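Glycosyl transferase family 8 (Streptococcus pneumoniae, PDB 5GVV) transfers galactose from UDP-galactose to the terminal glucose of the already glycosylated serine-rich repeat protein PsrP, with manganese bound beside UDP in its GT-A domain. Local coordinates at residues K291-V302 with P394-M405. Numbering follows the deposited sequence.
Sequences KIDYLAEQLPEV and PKKMVAAIRSYM
Pro394 brings its CG over one face of the Tyr294 ring, toward the rim, a CH-pi contact 3.9 Å from the centroid of the tyrosine ring, the two side chains crossing at about a right angle. Tyr294 reaches it because its CG stands anti to the backbone N (chi1 171°); Gln298 CG, one turn further along, lies over the opposite face near the rim. Val398 splits its branches, CG2 touching Tyr294 CE2 at 3.6 Å and CG1 lying against Leu299 CD2, while the other methyl of Leu299, CD1, meets Ile401 CD1 at 3.8 Å. Deeper in, Leu295 CD1 packs on the selenium of Met397, a selenomethionine.

These are two neighbouring helices on one side of the six-stranded parallel sheet in the C-terminal alpha/beta domain, remote from the UDP and manganese site. Segments 292-298 and 395-402 run at 51° with axes 10.3 Å apart; Leu295 and Leu299 also rest on Phe304 of strand 302-307, and Ile401 on Leu278 of strand 278-283.

The polar part lies at the C-terminal ends. Arg402 forms a salt bridge with Glu301, NE to OE2 at 3.0 Å, met on the syn side of the carboxylate, with OE2 22° out of the guanidinium plane; NH2 adds weak hydrogen bonds to the same oxygen and to Gln298 O. Leu299 CD2 sits over the centre of one guanidinium face, 3.7 Å above its plane. Beside this bridge, CE of Met405 touches both Glu301 CG and Val302 CG2.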
# COMPACT_ATOMS: atom_id res chain seq x y z
N LYS A 291 0.14 35.51 -4.91
CA LYS A 291 -1.23 35.12 -5.24
C LYS A 291 -1.40 33.70 -5.77
O LYS A 291 -2.42 33.39 -6.38
CB LYS A 291 -1.83 36.12 -6.24
CG LYS A 291 -2.04 37.51 -5.67
CD LYS A 291 -3.05 37.49 -4.55
CE LYS A 291 -3.35 38.90 -4.05
NZ LYS A 291 -2.14 39.59 -3.51
N ILE A 292 -0.42 32.82 -5.51
CA ILE A 292 -0.48 31.46 -6.06
C ILE A 292 -1.69 30.65 -5.59
O ILE A 292 -2.29 29.90 -6.37
CB ILE A 292 0.85 30.67 -5.82
CG1 ILE A 292 0.83 29.34 -6.57
CG2 ILE A 292 1.10 30.44 -4.33
CD1 ILE A 292 0.60 29.49 -8.06
N ASP A 293 -2.08 30.81 -4.32
CA ASP A 293 -3.24 30.09 -3.80
C ASP A 293 -4.51 30.55 -4.53
O ASP A 293 -5.33 29.74 -4.95
CB ASP A 293 -3.40 30.33 -2.30
CG ASP A 293 -2.22 29.80 -1.50
OD1 ASP A 293 -1.12 30.39 -1.60
OD2 ASP A 293 -2.41 28.81 -0.77
N TYR A 294 -4.64 31.86 -4.68
CA TYR A 294 -5.79 32.44 -5.37
C TYR A 294 -5.85 31.95 -6.81
O TYR A 294 -6.90 31.53 -7.29
CB TYR A 294 -5.72 33.97 -5.33
CG TYR A 294 -6.75 34.63 -6.20
CD1 TYR A 294 -8.06 34.79 -5.77
CD2 TYR A 294 -6.42 35.08 -7.47
CE1 TYR A 294 -9.01 35.39 -6.57
CE2 TYR A 294 -7.36 35.67 -8.28
CZ TYR A 294 -8.65 35.83 -7.83
OH TYR A 294 -9.57 36.42 -8.65
N LEU A 295 -4.71 32.00 -7.51
CA LEU A 295 -4.65 31.58 -8.91
C LEU A 295 -5.04 30.11 -9.06
O LEU A 295 -5.81 29.75 -9.95
CB LEU A 295 -3.26 31.81 -9.49
CG LEU A 295 -2.73 33.25 -9.49
CD1 LEU A 295 -1.34 33.33 -10.12
CD2 LEU A 295 -3.69 34.20 -10.18
N ALA A 296 -4.51 29.27 -8.18
CA ALA A 296 -4.84 27.85 -8.18
C ALA A 296 -6.34 27.64 -8.01
O ALA A 296 -6.95 26.84 -8.74
CB ALA A 296 -4.08 27.13 -7.08
N GLU A 297 -6.93 28.35 -7.05
CA GLU A 297 -8.36 28.25 -6.77
C GLU A 297 -9.19 28.65 -7.99
O GLU A 297 -10.18 27.99 -8.33
CB GLU A 297 -8.74 29.14 -5.58
CG GLU A 297 -8.26 28.64 -4.22
CD GLU A 297 -8.40 29.67 -3.11
OE1 GLU A 297 -8.53 29.25 -1.94
OE2 GLU A 297 -8.37 30.88 -3.41
N GLN A 298 -8.78 29.73 -8.65
CA GLN A 298 -9.53 30.30 -9.77
C GLN A 298 -9.33 29.57 -11.09
O GLN A 298 -10.18 29.67 -11.99
CB GLN A 298 -9.15 31.77 -9.95
CG GLN A 298 -9.56 32.67 -8.79
CD GLN A 298 -11.06 32.75 -8.63
OE1 GLN A 298 -11.77 33.10 -9.57
NE2 GLN A 298 -11.55 32.42 -7.44
N LEU A 299 -8.22 28.86 -11.23
CA LEU A 299 -7.87 28.24 -12.50
C LEU A 299 -7.63 26.73 -12.39
O LEU A 299 -6.50 26.26 -12.59
CB LEU A 299 -6.64 28.93 -13.11
CG LEU A 299 -6.81 30.39 -13.53
CD1 LEU A 299 -5.52 31.19 -13.38
CD2 LEU A 299 -7.32 30.48 -14.96
N PRO A 300 -8.69 25.95 -12.09
CA PRO A 300 -8.54 24.50 -11.93
C PRO A 300 -8.08 23.82 -13.21
O PRO A 300 -7.58 22.69 -13.17
CB PRO A 300 -9.96 24.04 -11.59
CG PRO A 300 -10.85 25.10 -12.16
CD PRO A 300 -10.10 26.37 -11.96
N GLU A 301 -8.25 24.50 -14.34
CA GLU A 301 -7.89 23.93 -15.64
C GLU A 301 -6.47 24.30 -16.06
O GLU A 301 -6.03 23.97 -17.16
CB GLU A 301 -8.89 24.37 -16.70
CG GLU A 301 -8.73 25.82 -17.15
CD GLU A 301 -9.54 26.80 -16.33
OE1 GLU A 301 -9.53 26.72 -15.09
OE2 GLU A 301 -10.20 27.67 -16.94
N VAL A 302 -5.75 25.00 -15.18
CA VAL A 302 -4.33 25.26 -15.38
C VAL A 302 -3.53 24.40 -14.41
O VAL A 302 -3.86 24.33 -13.23
CB VAL A 302 -3.99 26.74 -15.13
CG1 VAL A 302 -2.50 26.97 -15.29
CG2 VAL A 302 -4.74 27.63 -16.09
N PRO A 394 -5.86 40.49 -8.72
CA PRO A 394 -5.35 39.30 -9.43
C PRO A 394 -6.35 38.69 -10.40
O PRO A 394 -5.96 37.83 -11.18
CB PRO A 394 -5.06 38.32 -8.29
CG PRO A 394 -5.95 38.74 -7.18
CD PRO A 394 -6.02 40.24 -7.28
N LYS A 395 -7.62 39.12 -10.35
CA LYS A 395 -8.60 38.71 -11.35
C LYS A 395 -8.08 39.01 -12.75
O LYS A 395 -8.35 38.28 -13.71
CB LYS A 395 -9.92 39.47 -11.15
CG LYS A 395 -10.59 39.25 -9.82
CD LYS A 395 -10.75 40.57 -9.05
CE LYS A 395 -9.51 40.88 -8.24
NZ LYS A 395 -9.24 39.83 -7.24
N LYS A 396 -7.32 40.10 -12.86
CA LYS A 396 -6.75 40.52 -14.14
C LYS A 396 -5.71 39.54 -14.69
O LYS A 396 -5.61 39.35 -15.91
CB LYS A 396 -6.16 41.93 -14.02
CG LYS A 396 -7.23 43.01 -13.86
CD LYS A 396 -6.64 44.41 -13.86
CE LYS A 396 -7.71 45.46 -14.12
NZ LYS A 396 -8.90 45.32 -13.23
N MSE A 397 -4.94 38.91 -13.81
CA MSE A 397 -3.99 37.91 -14.30
C MSE A 397 -4.69 36.60 -14.63
O MSE A 397 -4.26 35.87 -15.53
CB MSE A 397 -2.84 37.65 -13.33
CG MSE A 397 -1.79 36.72 -13.95
SE MSE A 397 -0.33 36.32 -12.77
CE MSE A 397 0.57 38.03 -12.86
N VAL A 398 -5.76 36.31 -13.89
CA VAL A 398 -6.59 35.14 -14.19
C VAL A 398 -7.04 35.22 -15.64
O VAL A 398 -6.84 34.28 -16.41
CB VAL A 398 -7.83 35.08 -13.28
CG1 VAL A 398 -8.74 33.93 -13.69
CG2 VAL A 398 -7.42 34.93 -11.82
N ALA A 399 -7.63 36.36 -16.00
CA ALA A 399 -8.08 36.61 -17.36
C ALA A 399 -6.93 36.56 -18.36
O ALA A 399 -7.07 36.06 -19.47
CB ALA A 399 -8.79 37.96 -17.44
N ALA A 400 -5.78 37.11 -17.96
CA ALA A 400 -4.59 37.09 -18.80
C ALA A 400 -4.18 35.65 -19.10
O ALA A 400 -3.89 35.30 -20.25
CB ALA A 400 -3.46 37.83 -18.12
N ILE A 401 -4.14 34.82 -18.07
CA ILE A 401 -3.75 33.42 -18.23
C ILE A 401 -4.72 32.67 -19.16
O ILE A 401 -4.28 31.92 -20.03
CB ILE A 401 -3.63 32.71 -16.86
CG1 ILE A 401 -2.43 33.27 -16.09
CG2 ILE A 401 -3.48 31.22 -17.04
CD1 ILE A 401 -2.36 32.87 -14.62
N ARG A 402 -6.02 32.88 -18.98
CA ARG A 402 -7.02 32.25 -19.83
C ARG A 402 -6.93 32.65 -21.31
O ARG A 402 -7.40 31.92 -22.18
CB ARG A 402 -8.44 32.50 -19.29
CG ARG A 402 -8.86 31.47 -18.25
CD ARG A 402 -10.25 31.73 -17.69
NE ARG A 402 -10.71 30.60 -16.89
CZ ARG A 402 -10.99 30.66 -15.59
NH1 ARG A 402 -10.88 31.80 -14.94
NH2 ARG A 402 -11.41 29.57 -14.95
N SER A 403 -6.33 33.80 -21.58
CA SER A 403 -6.17 34.26 -22.96
C SER A 403 -5.17 33.39 -23.73
O SER A 403 -5.17 33.37 -24.96
CB SER A 403 -5.75 35.73 -23.01
OG SER A 403 -4.35 35.88 -22.79
N TYR A 404 -4.33 32.67 -22.99
CA TYR A 404 -3.33 31.80 -23.62
C TYR A 404 -3.90 30.43 -23.97
O TYR A 404 -3.25 29.65 -24.68
CB TYR A 404 -2.10 31.67 -22.72
CG TYR A 404 -1.28 32.94 -22.69
CD1 TYR A 404 -1.54 33.93 -21.75
CD2 TYR A 404 -0.26 33.15 -23.61
CE1 TYR A 404 -0.80 35.09 -21.72
CE2 TYR A 404 0.49 34.30 -23.59
CZ TYR A 404 0.21 35.27 -22.64
OH TYR A 404 0.95 36.43 -22.62
N MSE A 405 -5.10 30.18 -23.58
CA MSE A 405 -5.66 28.94 -23.90
C MSE A 405 -6.41 28.80 -25.15
O MSE A 405 -7.25 29.64 -25.48
CB MSE A 405 -6.74 28.62 -22.89
CG MSE A 405 -6.27 28.77 -21.48
SE MSE A 405 -7.74 28.30 -20.25
CE MSE A 405 -6.75 28.28 -18.60